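Local coordinates for alpha-galactosidase (Lactobacillus brevis, PDB 3MI6), which probably catalyses the hydrolysis of terminal, non-reducing alpha-D-galactose residues from alpha-D-galactosides, as a glycosyl hydrolase of family 36, at residues 19-24 with 74-79; 26-31 with 66-71; 281-286 with 501-506; 339-344 with 580-585; 554-559 with 572-577. One frame throughout, in Å; residues are numbered along the deposited sequence.

Interaction 1: residues 19-24 with 74-79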
# COMPACT_ATOMS: atom_id res chain seq x y z
N THR D 19 0.35 15.75 -28.43
CA THR D 19 0.30 16.61 -27.25
C THR D 19 0.02 18.10 -27.54
O THR D 19 0.19 18.58 -28.67
CB THR D 19 1.55 16.41 -26.35
OG1 THR D 19 2.65 17.19 -26.81
CG2 THR D 19 1.96 14.95 -26.34
N SER D 20 -0.40 18.82 -26.51
CA SER D 20 -0.59 20.26 -26.59
C SER D 20 -0.00 20.94 -25.38
O SER D 20 -0.47 20.74 -24.26
CB SER D 20 -2.08 20.63 -26.67
OG SER D 20 -2.66 20.22 -27.90
N TYR D 21 1.02 21.75 -25.60
CA TYR D 21 1.57 22.62 -24.57
C TYR D 21 1.04 24.02 -24.92
O TYR D 21 1.26 24.51 -26.02
CB TYR D 21 3.09 22.57 -24.68
CG TYR D 21 3.89 23.19 -23.53
CD1 TYR D 21 3.97 24.56 -23.37
CD2 TYR D 21 4.61 22.39 -22.65
CE1 TYR D 21 4.70 25.12 -22.35
CE2 TYR D 21 5.35 22.93 -21.64
CZ TYR D 21 5.40 24.30 -21.49
OH TYR D 21 6.14 24.84 -20.46
N ILE D 22 0.32 24.64 -23.99
CA ILE D 22 -0.29 25.93 -24.25
C ILE D 22 0.03 26.93 -23.14
O ILE D 22 -0.15 26.62 -21.96
CB ILE D 22 -1.83 25.82 -24.32
CG1 ILE D 22 -2.27 24.70 -25.26
CG2 ILE D 22 -2.45 27.14 -24.72
CD1 ILE D 22 -3.77 24.34 -25.11
N PHE D 23 0.50 28.12 -23.52
CA PHE D 23 0.61 29.21 -22.56
C PHE D 23 0.16 30.56 -23.12
O PHE D 23 -0.05 30.69 -24.33
CB PHE D 23 2.03 29.31 -21.97
CG PHE D 23 3.11 29.62 -22.98
CD1 PHE D 23 3.63 28.63 -23.78
CD2 PHE D 23 3.63 30.91 -23.08
CE1 PHE D 23 4.64 28.90 -24.68
CE2 PHE D 23 4.65 31.19 -23.99
CZ PHE D 23 5.15 30.18 -24.79
N GLN D 24 0.04 31.55 -22.25
CA GLN D 24 -0.51 32.85 -22.61
C GLN D 24 0.19 34.01 -21.90
O GLN D 24 0.49 33.93 -20.70
CB GLN D 24 -2.00 32.88 -22.27
CG GLN D 24 -2.73 34.12 -22.76
CD GLN D 24 -4.23 34.08 -22.45
OE1 GLN D 24 -4.66 33.55 -21.42
NE2 GLN D 24 -5.03 34.64 -23.35
N LYS D 74 -0.54 29.35 -12.41
CA LYS D 74 0.48 28.55 -13.08
C LYS D 74 1.40 29.40 -13.96
O LYS D 74 0.96 30.10 -14.87
CB LYS D 74 -0.16 27.47 -13.92
CG LYS D 74 -0.74 26.30 -13.16
CD LYS D 74 -1.83 25.65 -13.99
CE LYS D 74 -2.98 26.63 -14.10
NZ LYS D 74 -3.95 26.25 -15.14
N ALA D 75 2.70 29.33 -13.71
CA ALA D 75 3.64 30.15 -14.43
C ALA D 75 4.50 29.33 -15.36
O ALA D 75 4.60 28.11 -15.24
CB ALA D 75 4.51 30.89 -13.47
N GLU D 76 5.15 30.04 -16.27
CA GLU D 76 5.98 29.40 -17.27
C GLU D 76 7.46 29.56 -16.93
O GLU D 76 8.29 28.75 -17.31
CB GLU D 76 5.67 30.02 -18.63
CG GLU D 76 6.30 29.31 -19.79
CD GLU D 76 5.64 27.97 -20.09
OE1 GLU D 76 4.65 27.61 -19.40
OE2 GLU D 76 6.11 27.28 -21.02
N TYR D 77 7.79 30.61 -16.19
CA TYR D 77 9.16 30.90 -15.81
C TYR D 77 9.09 31.95 -14.74
O TYR D 77 9.21 33.12 -15.03
CB TYR D 77 9.98 31.40 -17.01
CG TYR D 77 11.46 31.12 -16.89
CD1 TYR D 77 11.97 29.86 -17.15
CD2 TYR D 77 12.34 32.10 -16.49
CE1 TYR D 77 13.30 29.59 -17.03
CE2 TYR D 77 13.67 31.85 -16.37
CZ TYR D 77 14.15 30.59 -16.63
OH TYR D 77 15.50 30.33 -16.50
N ALA D 78 8.88 31.54 -13.50
CA ALA D 78 8.58 32.49 -12.43
C ALA D 78 9.77 32.98 -11.59
O ALA D 78 10.78 32.29 -11.44
CB ALA D 78 7.49 31.92 -11.52
N SER D 79 9.61 34.16 -11.01
CA SER D 79 10.59 34.70 -10.08
C SER D 79 10.01 34.72 -8.68
O SER D 79 8.81 34.56 -8.48
CB SER D 79 10.93 36.13 -10.47
OG SER D 79 9.76 36.93 -10.36
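Between strand 19-24 and the irregular segment 74-79 the backbones come nearest at F23 and E76, whose CA atoms are 7.5 Å apart, so the contact is made by side chains. Y21 and F23, two residues apart on the strand, both reach the carboxylate of E76 but present different parts of their rings. In Y21, CG anti to the backbone N (chi1 -168°) carries the ring toward E76, where its OH donates a 2.5 Å hydrogen bond to OE2. That oxygen lies at the edge of the Y21 ring, near its plane, while the carboxylate stands almost perpendicular to the ring and is met from above its own plane. F23 instead offers a face, with ring and carboxylate planes 14° apart and its CD1 3.9 Å from OE2 of E76. OE2 also bonds to the hydroxyl of Y151, and the Y21 hydroxyl to K162 NZ. A phenylalanine here would remove the Y21 hydroxyl, probably leaving E76 OE2 with Y151 but without its donor from the strand, and K162 NZ without this partner. Strand 19-25 runs between strands 11-15 and 31-36, while Y151 and K162 belong to strands 146-154 and 159-167 of the large N-terminal antiparallel sheet.

Interaction 2: residues 26-31 with 66-71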
# COMPACT_ATOMS: atom_id res chain seq x y z
N MSE D 26 0.11 37.41 -20.05
CA MSE D 26 -0.95 37.82 -19.14
C MSE D 26 -0.99 39.31 -18.80
O MSE D 26 -0.09 40.09 -19.13
CB MSE D 26 -0.85 37.00 -17.87
CG MSE D 26 -0.94 35.51 -18.12
SE MSE D 26 -1.57 34.65 -16.49
CE MSE D 26 -0.14 35.19 -15.25
N LYS D 27 -2.08 39.68 -18.14
CA LYS D 27 -2.32 41.05 -17.71
C LYS D 27 -1.03 41.75 -17.24
O LYS D 27 -0.72 42.85 -17.69
CB LYS D 27 -3.38 41.04 -16.60
CG LYS D 27 -3.83 42.40 -16.14
CD LYS D 27 -4.74 42.28 -14.91
CE LYS D 27 -6.12 41.68 -15.24
NZ LYS D 27 -6.98 42.59 -16.05
N ASN D 28 -0.28 41.10 -16.35
CA ASN D 28 0.90 41.75 -15.78
C ASN D 28 2.16 41.62 -16.62
O ASN D 28 3.22 42.08 -16.21
CB ASN D 28 1.20 41.22 -14.39
CG ASN D 28 1.78 39.82 -14.42
OD1 ASN D 28 1.71 39.12 -15.43
ND2 ASN D 28 2.35 39.41 -13.29
N GLY D 29 2.04 41.00 -17.79
CA GLY D 29 3.14 40.91 -18.73
C GLY D 29 3.93 39.62 -18.69
O GLY D 29 4.76 39.37 -19.56
N GLU D 30 3.69 38.80 -17.66
CA GLU D 30 4.35 37.50 -17.51
C GLU D 30 3.58 36.42 -18.24
O GLU D 30 2.38 36.55 -18.46
CB GLU D 30 4.52 37.12 -16.03
CG GLU D 30 5.71 37.78 -15.36
CD GLU D 30 5.80 37.46 -13.87
OE1 GLU D 30 5.04 38.06 -13.08
OE2 GLU D 30 6.64 36.61 -13.48
N ALA D 31 4.28 35.35 -18.60
CA ALA D 31 3.69 34.22 -19.31
C ALA D 31 3.00 33.24 -18.35
O ALA D 31 3.57 32.83 -17.33
CB ALA D 31 4.74 33.49 -20.14
N PRO D 66 -7.87 42.35 -7.23
CA PRO D 66 -7.65 41.59 -6.00
C PRO D 66 -7.45 40.11 -6.32
O PRO D 66 -6.71 39.42 -5.63
CB PRO D 66 -8.96 41.79 -5.21
CG PRO D 66 -9.58 43.01 -5.79
CD PRO D 66 -9.20 43.00 -7.24
N ASN D 67 -8.10 39.65 -7.38
CA ASN D 67 -8.14 38.24 -7.69
C ASN D 67 -6.97 37.77 -8.56
O ASN D 67 -6.83 36.58 -8.82
CB ASN D 67 -9.48 37.87 -8.34
CG ASN D 67 -10.70 38.33 -7.52
OD1 ASN D 67 -11.82 38.36 -8.03
ND2 ASN D 67 -10.48 38.69 -6.26
N PHE D 68 -6.15 38.70 -9.02
CA PHE D 68 -4.90 38.32 -9.67
C PHE D 68 -3.89 38.04 -8.57
O PHE D 68 -3.39 38.96 -7.93
CB PHE D 68 -4.40 39.41 -10.61
CG PHE D 68 -3.37 38.93 -11.61
CD1 PHE D 68 -2.04 38.80 -11.24
CD2 PHE D 68 -3.73 38.63 -12.91
CE1 PHE D 68 -1.09 38.37 -12.16
CE2 PHE D 68 -2.79 38.20 -13.83
CZ PHE D 68 -1.47 38.06 -13.46
N GLN D 69 -3.62 36.76 -8.33
CA GLN D 69 -2.73 36.33 -7.24
C GLN D 69 -1.75 35.29 -7.76
O GLN D 69 -2.15 34.18 -8.11
CB GLN D 69 -3.54 35.76 -6.08
CG GLN D 69 -4.42 36.79 -5.39
CD GLN D 69 -5.30 36.21 -4.29
OE1 GLN D 69 -5.14 36.54 -3.11
NE2 GLN D 69 -6.23 35.36 -4.67
N PRO D 70 -0.46 35.65 -7.81
CA PRO D 70 0.60 34.78 -8.35
C PRO D 70 0.68 33.41 -7.66
O PRO D 70 1.17 32.46 -8.29
CB PRO D 70 1.88 35.59 -8.10
CG PRO D 70 1.42 37.01 -8.04
CD PRO D 70 0.07 36.97 -7.40
N ALA D 71 0.23 33.30 -6.40
CA ALA D 71 0.20 32.03 -5.65
C ALA D 71 -0.75 30.98 -6.24
O ALA D 71 -0.53 29.78 -6.07
CB ALA D 71 -0.15 32.28 -4.18
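A beta hairpin loop, a type I turn from M26 to G29 closed by a G1 bulge, presents M26, K27 and N28 to the ring of F68. The evidence for the loop is the bond from G29 N to M26 O, the one from M26 N to E30 O, and the positive phi of G29; it joins strands 19-25 and 31-36 of the N-terminal domain. F68, with CG anti to its own N (chi1 -163°), points its far end into the turn. CE of M26, a selenomethionine, packs on CZ of F68 at 3.6 Å, and CB of K27 lies 4.0 Å from CE2 of F68 while the rest of the lysine leads off. The amide of N28 is tilted 54° to the ring, its ND2 3.8 Å from CE1 of F68. All three contacts are oblique to the ring. The N28 amide is held within the turn: E30 N donates to N28 OD1 at 3.0 Å in an Asx turn, from well above the carbonyl plane.

Interaction 3: residues 281-286 with 501-506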
# COMPACT_ATOMS: atom_id res chain seq x y z
N PHE D 281 26.19 27.67 -7.71
CA PHE D 281 26.12 28.32 -9.01
C PHE D 281 25.74 29.81 -8.92
O PHE D 281 24.91 30.23 -8.10
CB PHE D 281 25.17 27.61 -9.95
CG PHE D 281 24.83 28.40 -11.18
CD1 PHE D 281 25.59 28.28 -12.32
CD2 PHE D 281 23.74 29.27 -11.18
CE1 PHE D 281 25.28 29.02 -13.46
CE2 PHE D 281 23.42 30.01 -12.29
CZ PHE D 281 24.18 29.89 -13.44
N GLY D 282 26.37 30.58 -9.80
CA GLY D 282 26.15 32.01 -9.87
C GLY D 282 26.90 32.48 -11.10
O GLY D 282 28.06 32.11 -11.30
N TRP D 283 26.25 33.29 -11.94
CA TRP D 283 26.90 33.72 -13.17
C TRP D 283 26.91 35.22 -13.35
O TRP D 283 25.85 35.83 -13.51
CB TRP D 283 26.21 33.07 -14.35
CG TRP D 283 26.97 33.25 -15.57
CD1 TRP D 283 26.85 34.25 -16.47
CD2 TRP D 283 28.00 32.40 -16.04
NE1 TRP D 283 27.74 34.08 -17.49
CE2 TRP D 283 28.47 32.94 -17.25
CE3 TRP D 283 28.58 31.22 -15.56
CZ2 TRP D 283 29.48 32.36 -17.99
CZ3 TRP D 283 29.59 30.64 -16.30
CH2 TRP D 283 30.04 31.21 -17.49
N ASN D 284 28.11 35.81 -13.32
CA ASN D 284 28.28 37.25 -13.52
C ASN D 284 28.05 37.68 -14.96
O ASN D 284 28.81 37.34 -15.87
CB ASN D 284 29.65 37.73 -13.05
CG ASN D 284 29.85 37.54 -11.56
OD1 ASN D 284 29.26 38.24 -10.74
ND2 ASN D 284 30.69 36.57 -11.20
N LEU D 285 26.99 38.45 -15.15
CA LEU D 285 26.53 38.87 -16.46
C LEU D 285 26.87 40.35 -16.65
O LEU D 285 26.11 41.25 -16.25
CB LEU D 285 25.02 38.64 -16.57
CG LEU D 285 24.32 38.54 -17.91
CD1 LEU D 285 24.88 37.40 -18.74
CD2 LEU D 285 22.82 38.37 -17.68
N ALA D 286 28.04 40.61 -17.23
CA ALA D 286 28.46 41.98 -17.49
C ALA D 286 27.55 42.63 -18.54
O ALA D 286 26.78 41.95 -19.23
CB ALA D 286 29.88 41.98 -17.97
N PRO D 501 32.02 25.37 -11.55
CA PRO D 501 31.41 24.13 -12.02
C PRO D 501 30.91 24.21 -13.45
O PRO D 501 31.27 23.36 -14.24
CB PRO D 501 30.26 23.92 -11.03
CG PRO D 501 30.79 24.52 -9.76
CD PRO D 501 31.54 25.74 -10.21
N HIS D 502 30.12 25.22 -13.79
CA HIS D 502 29.62 25.28 -15.16
C HIS D 502 30.72 25.50 -16.19
O HIS D 502 30.66 24.97 -17.30
CB HIS D 502 28.56 26.35 -15.31
CG HIS D 502 27.90 26.35 -16.65
ND1 HIS D 502 27.88 27.45 -17.47
CD2 HIS D 502 27.24 25.37 -17.31
CE1 HIS D 502 27.23 27.15 -18.58
NE2 HIS D 502 26.84 25.90 -18.51
N ARG D 503 31.73 26.28 -15.83
CA ARG D 503 32.80 26.59 -16.75
C ARG D 503 33.61 25.33 -17.01
O ARG D 503 33.98 25.04 -18.15
CB ARG D 503 33.68 27.71 -16.22
CG ARG D 503 33.10 29.10 -16.43
CD ARG D 503 33.96 30.17 -15.80
NE ARG D 503 33.42 31.50 -16.07
CZ ARG D 503 33.70 32.20 -17.16
NH1 ARG D 503 34.51 31.70 -18.09
NH2 ARG D 503 33.16 33.41 -17.33
N TYR D 504 33.87 24.58 -15.95
CA TYR D 504 34.61 23.35 -16.06
C TYR D 504 33.90 22.45 -17.07
O TYR D 504 34.52 21.83 -17.94
CB TYR D 504 34.70 22.67 -14.70
CG TYR D 504 35.23 21.25 -14.73
CD1 TYR D 504 34.48 20.22 -15.27
CD2 TYR D 504 36.48 20.95 -14.20
CE1 TYR D 504 34.95 18.94 -15.29
CE2 TYR D 504 36.96 19.67 -14.21
CZ TYR D 504 36.19 18.66 -14.75
OH TYR D 504 36.66 17.37 -14.76
N ILE D 505 32.59 22.39 -16.95
CA ILE D 505 31.81 21.59 -17.88
C ILE D 505 31.93 22.13 -19.32
O ILE D 505 32.23 21.38 -20.25
CB ILE D 505 30.37 21.33 -17.31
CG1 ILE D 505 30.26 19.86 -16.90
CG2 ILE D 505 29.26 21.73 -18.26
CD1 ILE D 505 30.87 18.92 -17.91
N LEU D 506 31.75 23.43 -19.51
CA LEU D 506 31.96 24.02 -20.83
C LEU D 506 33.33 23.62 -21.39
O LEU D 506 33.47 23.34 -22.57
CB LEU D 506 31.80 25.54 -20.78
CG LEU D 506 30.41 26.03 -20.38
CD1 LEU D 506 30.36 27.54 -20.32
CD2 LEU D 506 29.33 25.49 -21.31
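R503 NE has two neighbours that matter here: it forms a salt bridge with OE1 of E499 and lies 3.7 Å from CH2 of W283. The guanidinium lies nearly flat to the indole, the planes 10° apart, with CH2 over one of its faces and offset toward the rim. Lower on the same side chain, which is extended from CG to NE, R503 CG touches W283 CZ3 at 3.8 Å. The far end of the six-membered ring is met by both the apolar and the charged part of the arginine. H502, one residue earlier on the helix, comes in differently. Its imidazole turns an edge toward the face of W283 in an offset edge-to-face pair, centroids 5.7 Å apart and planes at 78°. W283 reaches both because its CG is anti to the backbone N (chi1 -168°), which carries the indole out toward the helix. E499 also ties the polar side to the strand, since its OE2 accepts from N284 N. Strand 283-285 pairs antiparallel with strand 174-186 of the N-terminal beta domain, and helix 500-518 follows strand 475-478 of the catalytic barrel, so W283 sits at the domain seam, with F291 beside W283 and Y254 beside H502.

Interaction 4: residues 339-344 with 580-585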
# COMPACT_ATOMS: atom_id res chain seq x y z
N ALA D 339 40.97 -8.04 -17.53
CA ALA D 339 41.72 -9.19 -18.01
C ALA D 339 43.14 -9.22 -17.49
O ALA D 339 43.66 -10.28 -17.16
CB ALA D 339 41.72 -9.21 -19.52
N THR D 340 43.78 -8.05 -17.40
CA THR D 340 45.18 -7.97 -17.00
C THR D 340 45.32 -6.96 -15.84
O THR D 340 46.13 -7.14 -14.93
CB THR D 340 46.12 -7.83 -18.23
OG1 THR D 340 45.59 -6.85 -19.13
CG2 THR D 340 46.27 -9.16 -18.97
N TYR D 341 44.52 -5.90 -15.88
CA TYR D 341 44.76 -4.66 -15.13
C TYR D 341 46.14 -4.13 -15.55
O TYR D 341 46.53 -4.29 -16.71
CB TYR D 341 44.67 -4.90 -13.62
CG TYR D 341 43.29 -5.37 -13.19
CD1 TYR D 341 42.25 -4.45 -13.01
CD2 TYR D 341 43.00 -6.72 -13.00
CE1 TYR D 341 40.98 -4.86 -12.62
CE2 TYR D 341 41.72 -7.15 -12.62
CZ TYR D 341 40.72 -6.21 -12.43
OH TYR D 341 39.45 -6.60 -12.06
N PHE D 342 46.88 -3.51 -14.64
CA PHE D 342 48.13 -2.83 -15.01
C PHE D 342 49.24 -3.81 -15.38
O PHE D 342 50.28 -3.41 -15.91
CB PHE D 342 48.60 -1.91 -13.88
CG PHE D 342 47.55 -0.98 -13.38
CD1 PHE D 342 47.23 0.17 -14.08
CD2 PHE D 342 46.87 -1.25 -12.19
CE1 PHE D 342 46.25 1.04 -13.61
CE2 PHE D 342 45.89 -0.39 -11.72
CZ PHE D 342 45.58 0.76 -12.43
N ASP D 343 49.01 -5.10 -15.10
CA ASP D 343 50.03 -6.13 -15.32
C ASP D 343 50.02 -6.64 -16.76
O ASP D 343 49.49 -7.72 -17.05
CB ASP D 343 49.84 -7.29 -14.32
CG ASP D 343 50.88 -8.41 -14.49
OD1 ASP D 343 51.91 -8.20 -15.18
OD2 ASP D 343 50.67 -9.49 -13.91
N PHE D 344 50.61 -5.85 -17.66
CA PHE D 344 50.71 -6.24 -19.06
C PHE D 344 51.89 -5.59 -19.77
O PHE D 344 52.52 -4.67 -19.26
CB PHE D 344 49.39 -5.96 -19.82
CG PHE D 344 49.12 -4.49 -20.09
CD1 PHE D 344 49.76 -3.83 -21.14
CD2 PHE D 344 48.22 -3.78 -19.30
CE1 PHE D 344 49.51 -2.49 -21.39
CE2 PHE D 344 47.97 -2.43 -19.54
CZ PHE D 344 48.62 -1.79 -20.59
N PRO D 580 34.28 -15.86 -10.87
CA PRO D 580 33.39 -15.02 -10.05
C PRO D 580 33.73 -13.55 -10.16
O PRO D 580 34.87 -13.17 -9.90
CB PRO D 580 33.68 -15.49 -8.62
CG PRO D 580 35.02 -16.09 -8.68
CD PRO D 580 35.13 -16.73 -10.04
N ASN D 581 32.74 -12.76 -10.54
CA ASN D 581 32.84 -11.32 -10.73
C ASN D 581 33.72 -10.62 -9.71
O ASN D 581 33.60 -10.86 -8.51
CB ASN D 581 31.43 -10.72 -10.71
CG ASN D 581 31.45 -9.21 -10.72
OD1 ASN D 581 31.45 -8.57 -9.66
ND2 ASN D 581 31.47 -8.63 -11.91
N ASP D 582 34.62 -9.76 -10.21
CA ASP D 582 35.61 -9.08 -9.36
C ASP D 582 35.01 -7.98 -8.46
O ASP D 582 35.59 -7.63 -7.43
CB ASP D 582 36.75 -8.49 -10.21
CG ASP D 582 37.34 -9.50 -11.20
OD1 ASP D 582 37.10 -10.72 -11.05
OD2 ASP D 582 38.04 -9.06 -12.14
N GLN D 583 33.86 -7.43 -8.86
CA GLN D 583 33.19 -6.40 -8.08
C GLN D 583 32.45 -6.95 -6.85
O GLN D 583 32.40 -6.28 -5.82
CB GLN D 583 32.22 -5.57 -8.94
CG GLN D 583 32.87 -4.76 -10.06
CD GLN D 583 33.03 -5.54 -11.38
OE1 GLN D 583 34.15 -5.76 -11.85
NE2 GLN D 583 31.90 -5.93 -12.00
N MSE D 584 31.89 -8.16 -6.95
CA MSE D 584 31.03 -8.65 -5.87
C MSE D 584 30.83 -10.17 -5.74
O MSE D 584 30.07 -10.61 -4.88
CB MSE D 584 29.67 -7.95 -5.92
CG MSE D 584 29.23 -7.63 -7.32
SE MSE D 584 28.42 -9.19 -8.17
CE MSE D 584 27.11 -9.52 -6.76
N GLY D 585 31.51 -10.94 -6.58
CA GLY D 585 31.73 -12.35 -6.32
C GLY D 585 30.77 -13.36 -6.92
O GLY D 585 31.00 -14.57 -6.83
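Y341 and D582 approach from opposite directions, and the phenol hydroxyl meets OD2 of D582, which lies at the edge of the tyrosine ring, near its plane. The Y341 OH donates a hydrogen bond of 2.8 Å to OD2 of D582, the sole bond between the two segments. The carboxylate is nevertheless twisted by 41° relative to that ring. Seen from D582, the hydroxyl arrives on the anti side of OD2, 20° out of the carboxylate plane. Y341 places CG beside the backbone N and anti to the carbonyl carbon (chi1 -62°), the setting that carries its ring toward D582. The backbones behind them are turned sharply: Y341, with positive phi, leaves the end of helix 337-340 and enters a type II' turn spanning T340 to D343. On the other side, N581 OD1 accepts from M584 N at 2.8 Å in the carbonyl plane, an Asx motif that shapes the loop carrying D582. Replacing Y341 by an alanine would probably leave D582 OD2 without its phenolic donor. The contact bridges loops that follow barrel strands 333-335 and 572-576, at the C-terminal end of the (beta/alpha)8 barrel, where such enzymes keep their active site; the Y341 side chain is about 7 Å from that of R444, a predicted substrate-binding residue.

Interaction 5: residues 554-559 with 572-577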
# COMPACT_ATOMS: atom_id res chain seq x y z
N ALA D 554 23.66 -10.51 -13.31
CA ALA D 554 22.51 -10.21 -12.47
C ALA D 554 22.38 -8.72 -12.15
O ALA D 554 21.31 -8.17 -12.26
CB ALA D 554 22.56 -11.02 -11.19
N GLU D 555 23.47 -8.08 -11.76
CA GLU D 555 23.43 -6.66 -11.43
C GLU D 555 23.10 -5.80 -12.66
O GLU D 555 22.39 -4.79 -12.55
CB GLU D 555 24.76 -6.21 -10.83
CG GLU D 555 25.17 -6.96 -9.58
CD GLU D 555 24.21 -6.74 -8.41
OE1 GLU D 555 23.57 -5.67 -8.32
OE2 GLU D 555 24.12 -7.65 -7.56
N ARG D 556 23.64 -6.17 -13.82
CA ARG D 556 23.42 -5.40 -15.03
C ARG D 556 21.93 -5.41 -15.41
O ARG D 556 21.38 -4.38 -15.80
CB ARG D 556 24.30 -5.90 -16.19
CG ARG D 556 25.75 -5.49 -16.12
CD ARG D 556 25.95 -3.97 -16.18
NE ARG D 556 26.05 -3.45 -17.54
CZ ARG D 556 27.09 -2.78 -18.01
NH1 ARG D 556 28.13 -2.52 -17.25
NH2 ARG D 556 27.09 -2.35 -19.25
N LEU D 557 21.29 -6.56 -15.31
CA LEU D 557 19.86 -6.61 -15.48
C LEU D 557 19.22 -5.39 -14.83
O LEU D 557 18.53 -4.60 -15.50
CB LEU D 557 19.30 -7.88 -14.84
CG LEU D 557 18.77 -9.03 -15.70
CD1 LEU D 557 19.10 -8.84 -17.18
CD2 LEU D 557 19.28 -10.37 -15.15
N LEU D 558 19.44 -5.21 -13.54
CA LEU D 558 18.84 -4.06 -12.87
C LEU D 558 19.30 -2.74 -13.49
O LEU D 558 18.47 -1.89 -13.81
CB LEU D 558 19.06 -4.12 -11.37
CG LEU D 558 18.15 -5.06 -10.57
CD1 LEU D 558 18.24 -6.49 -11.07
CD2 LEU D 558 18.46 -5.01 -9.11
N ILE D 559 20.61 -2.58 -13.69
CA ILE D 559 21.17 -1.32 -14.18
C ILE D 559 20.67 -0.95 -15.58
O ILE D 559 20.30 0.19 -15.83
CB ILE D 559 22.71 -1.33 -14.14
CG1 ILE D 559 23.19 -1.47 -12.69
CG2 ILE D 559 23.24 -0.03 -14.68
CD1 ILE D 559 24.66 -1.77 -12.51
N MSE D 572 24.29 2.13 -24.45
CA MSE D 572 24.84 1.36 -23.34
C MSE D 572 25.92 0.36 -23.73
O MSE D 572 25.63 -0.69 -24.29
CB MSE D 572 23.73 0.57 -22.65
CG MSE D 572 22.81 1.36 -21.75
SE MSE D 572 21.30 0.20 -21.19
CE MSE D 572 19.86 0.86 -22.37
N GLY D 573 27.18 0.66 -23.42
CA GLY D 573 28.20 -0.35 -23.55
C GLY D 573 27.89 -1.48 -22.58
O GLY D 573 27.36 -1.23 -21.51
N ALA D 574 28.22 -2.72 -22.95
CA ALA D 574 28.07 -3.86 -22.05
C ALA D 574 29.07 -4.94 -22.40
O ALA D 574 29.07 -5.45 -23.51
CB ALA D 574 26.67 -4.41 -22.14
N HIS D 575 29.95 -5.30 -21.47
CA HIS D 575 30.93 -6.34 -21.76
C HIS D 575 30.65 -7.65 -21.00
O HIS D 575 30.25 -7.63 -19.85
CB HIS D 575 32.35 -5.87 -21.43
CG HIS D 575 32.74 -4.58 -22.09
ND1 HIS D 575 33.85 -3.85 -21.69
CD2 HIS D 575 32.20 -3.90 -23.12
CE1 HIS D 575 33.96 -2.77 -22.44
NE2 HIS D 575 32.97 -2.77 -23.32
N VAL D 576 30.87 -8.78 -21.65
CA VAL D 576 30.86 -10.06 -20.96
C VAL D 576 32.13 -10.19 -20.14
O VAL D 576 33.22 -10.14 -20.69
CB VAL D 576 30.84 -11.23 -21.95
CG1 VAL D 576 31.10 -12.55 -21.22
CG2 VAL D 576 29.52 -11.26 -22.74
N SER D 577 31.99 -10.36 -18.82
CA SER D 577 33.16 -10.36 -17.95
C SER D 577 33.46 -11.71 -17.31
O SER D 577 32.72 -12.68 -17.49
CB SER D 577 33.05 -9.29 -16.87
OG SER D 577 32.05 -9.64 -15.94
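R556 reaches G573 and A574 inside a beta-alpha-beta unit of the (beta/alpha)8 barrel, in which helix 553-566 lies between the parallel strands 544-546 and 572-576. The backbones stay apart, the CA atoms of R556 and A574 being 8.6 Å from each other, and the long arginine spans the interval. Its chain is folded, and the bends at chi2 (-62°) and chi3 (-88°) bring NH2 up to the backbone of G573 and A574.

Among the polar contacts, R556 NH2 stands 2.5 Å from G573 O, with that oxygen at the edge of the guanidinium and near its plane. NH1 bonds to D550 O and NE to Q560 OE1, beyond the two segments, and together these bonds fix the rotation of the guanidinium.

A cation-pi contact with W546 ties R556 to the preceding barrel strand as well. The R556 side chain is about 7 Å from that of D549, the predicted proton donor.

Van der Waals contact of the guanidinium with the next residue of the strand completes the account. A574 meets the arginine through its backbone and its methyl: R556 NH2 is 3.3 Å from A574 CA and 3.6 Å from A574 CB.

Interactions 1 and 5 are buried, 2 and 3 partly so, and 4 is at the surface. Interactions 1 and 2 share the hairpin of strands 19-25 and 31-36 and touch through A31: one centres on a carboxylate held by hydroxyls inside the N-terminal domain, the other on a phenylalanine packed against a turn. Interactions 4 and 5 both belong to the barrel and meet where M584 CE touches E555, 5 being nested within the loop that 4 closes; a single phenol-carboxylate bond in the one contrasts with a folded arginine in the other. Interaction 3 alone joins the N-terminal beta domain to the barrel, through ring and guanidinium surfaces.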